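Local coordinates for protein Bug27 (Bordetella pertussis, PDB 2QPQ) that probably serves as a periplasmic solute-binding receptor of the Bug family, with a Venus flytrap architecture of two lobes that would take up a small ligand between them, at residues D23-L28 and I97-V102. Sequence-based numbering, arbitrary orientation.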
loop_
_atom_site.group_PDB
_atom_site.type_symbol
_atom_site.label_atom_id
_atom_site.label_comp_id
_atom_site.label_asym_id
_atom_site.label_seq_id
_atom_site.Cartn_x
_atom_site.Cartn_y
_atom_site.Cartn_z
ATOM N N ASP A 23 5.608 -7.481 3.290
ATOM C CA ASP A 23 6.374 -8.638 3.791
ATOM C C ASP A 23 7.536 -8.134 4.674
ATOM O O ASP A 23 7.867 -8.720 5.698
ATOM C CB ASP A 23 6.919 -9.433 2.609
ATOM C CG ASP A 23 7.912 -10.485 3.021
ATOM O OD1 ASP A 23 7.498 -11.625 3.348
ATOM O OD2 ASP A 23 9.133 -10.166 3.005
ATOM N N MET A 24 8.159 -7.052 4.249
ATOM C CA MET A 24 9.341 -6.527 4.971
ATOM C C MET A 24 8.921 -6.128 6.410
ATOM O O MET A 24 9.581 -6.477 7.398
ATOM C CB MET A 24 9.884 -5.304 4.226
ATOM C CG MET A 24 11.061 -4.599 4.936
ATOM S SD MET A 24 10.610 -3.380 6.192
ATOM C CE MET A 24 10.116 -1.967 5.200
ATOM N N LEU A 25 7.838 -5.365 6.510
ATOM C CA LEU A 25 7.330 -4.945 7.806
ATOM C C LEU A 25 6.857 -6.117 8.676
ATOM O O LEU A 25 7.144 -6.157 9.874
ATOM C CB LEU A 25 6.223 -3.926 7.620
ATOM C CG LEU A 25 6.588 -2.579 7.011
ATOM C CD1 LEU A 25 5.310 -1.862 6.521
ATOM C CD2 LEU A 25 7.383 -1.715 8.048
ATOM N N ALA A 26 6.110 -7.052 8.091
ATOM C CA ALA A 26 5.717 -8.250 8.835
ATOM C C ALA A 26 6.941 -8.997 9.399
ATOM O O ALA A 26 6.967 -9.351 10.577
ATOM C CB ALA A 26 4.810 -9.193 7.966
ATOM N N ARG A 27 7.971 -9.184 8.581
ATOM C CA ARG A 27 9.175 -9.900 9.020
ATOM C C ARG A 27 9.983 -9.092 10.050
ATOM O O ARG A 27 10.561 -9.692 10.985
ATOM C CB ARG A 27 10.035 -10.313 7.794
ATOM C CG ARG A 27 9.311 -11.354 6.979
ATOM C CD ARG A 27 10.067 -11.846 5.783
ATOM N NE ARG A 27 9.247 -12.845 5.075
ATOM C CZ ARG A 27 9.167 -14.130 5.396
ATOM N NH1 ARG A 27 9.882 -14.611 6.428
ATOM N NH2 ARG A 27 8.390 -14.939 4.676
ATOM N N LEU A 28 9.976 -7.757 9.909
ATOM C CA LEU A 28 10.643 -6.863 10.872
ATOM C C LEU A 28 9.929 -6.975 12.239
ATOM O O LEU A 28 10.582 -7.197 13.284
ATOM C CB LEU A 28 10.702 -5.420 10.343
ATOM C CG LEU A 28 11.349 -4.226 11.087
ATOM C CD1 LEU A 28 12.843 -4.426 11.229
ATOM C CD2 LEU A 28 11.103 -2.934 10.350
ATOM N N ILE A 97 -3.271 -2.627 14.433
ATOM C CA ILE A 97 -2.332 -1.503 14.344
ATOM C C ILE A 97 -1.965 -1.215 12.912
ATOM O O ILE A 97 -1.759 -2.143 12.140
ATOM C CB ILE A 97 -1.018 -1.757 15.200
ATOM C CG1 ILE A 97 -0.082 -0.537 15.186
ATOM C CG2 ILE A 97 -0.259 -3.048 14.733
ATOM C CD1 ILE A 97 1.079 -0.657 16.261
ATOM N N ASN A 98 -1.909 0.076 12.575
ATOM C CA ASN A 98 -1.262 0.538 11.350
ATOM C C ASN A 98 0.117 1.046 11.684
ATOM O O ASN A 98 0.240 1.993 12.481
ATOM C CB ASN A 98 -2.075 1.664 10.722
ATOM C CG ASN A 98 -1.388 2.266 9.526
ATOM O OD1 ASN A 98 -0.788 1.542 8.728
ATOM N ND2 ASN A 98 -1.471 3.597 9.390
ATOM N N VAL A 99 1.141 0.429 11.076
ATOM C CA VAL A 99 2.552 0.684 11.429
ATOM C C VAL A 99 3.346 1.628 10.475
ATOM O O VAL A 99 4.408 2.149 10.834
ATOM C CB VAL A 99 3.326 -0.630 11.641
ATOM C CG1 VAL A 99 2.655 -1.518 12.701
ATOM C CG2 VAL A 99 3.445 -1.433 10.327
ATOM N N ALA A 100 2.842 1.850 9.268
ATOM C CA ALA A 100 3.570 2.639 8.276
ATOM C C ALA A 100 2.707 3.031 7.106
ATOM O O ALA A 100 1.866 2.234 6.614
ATOM C CB ALA A 100 4.762 1.860 7.734
ATOM N N TYR A 101 2.978 4.222 6.605
ATOM C CA TYR A 101 2.431 4.648 5.322
ATOM C C TYR A 101 3.566 4.665 4.319
ATOM O O TYR A 101 4.739 4.811 4.692
ATOM C CB TYR A 101 1.869 6.046 5.427
ATOM C CG TYR A 101 0.588 6.167 6.219
ATOM C CD1 TYR A 101 -0.653 5.956 5.614
ATOM C CD2 TYR A 101 0.616 6.552 7.570
ATOM C CE1 TYR A 101 -1.837 6.100 6.347
ATOM C CE2 TYR A 101 -0.548 6.697 8.313
ATOM C CZ TYR A 101 -1.773 6.468 7.697
ATOM O OH TYR A 101 -2.926 6.608 8.434
ATOM N N VAL A 102 3.231 4.502 3.045
ATOM C CA VAL A 102 4.168 4.890 1.995
ATOM C C VAL A 102 3.386 5.545 0.869
ATOM O O VAL A 102 2.433 4.945 0.320
ATOM C CB VAL A 102 5.111 3.736 1.497
ATOM C CG1 VAL A 102 4.378 2.764 0.542
ATOM C CG2 VAL A 102 6.328 4.322 0.746
#
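Leu-25, on one turn of helix 21-35, meets Val-99 and Ala-100 of strand 93-109, an example of helix-on-sheet packing in which one leucine carries the whole contact between the two segments. The apolar contact is made by methyl groups: CD1 of Leu-25 lies 4.0 Å from CB of Ala-100 and 4.3 Å from CG2 of Val-99. With CG anti to the carbonyl carbon (chi1 -66°), the leucine reaches from the helix toward the strand, and its CD1 serves both partners. The backbones stay well separated, 8.2 Å between CA of Leu-25 and CA of Val-99.

That two consecutive strand residues face the helix reflects the helix-like psi of Val-99 (-17°), consistent with a classic beta bulge. The helix itself links parallel strands 10-14 and 41-45 in a right-handed beta-alpha-beta crossover, as in the alpha/beta lobes of type 2 periplasmic binding proteins, while strand 93-109 is long enough to run on from this lobe toward the other. Leu-263 of helix 257-266 continues the apolar packing around Leu-25, which His-230 of strand 227-235 also touches.

No hydrogen bond links the two segments; each has its own polar partners. Within the helix, NE of Arg-27 forms a salt bridge with OD1 of Asp-23 at 2.7 Å, the carboxylate oxygen being met on its syn side and close to the guanidinium plane. On the strand, Asn-98 hydrogen-bonds to His-230 and Asp-273.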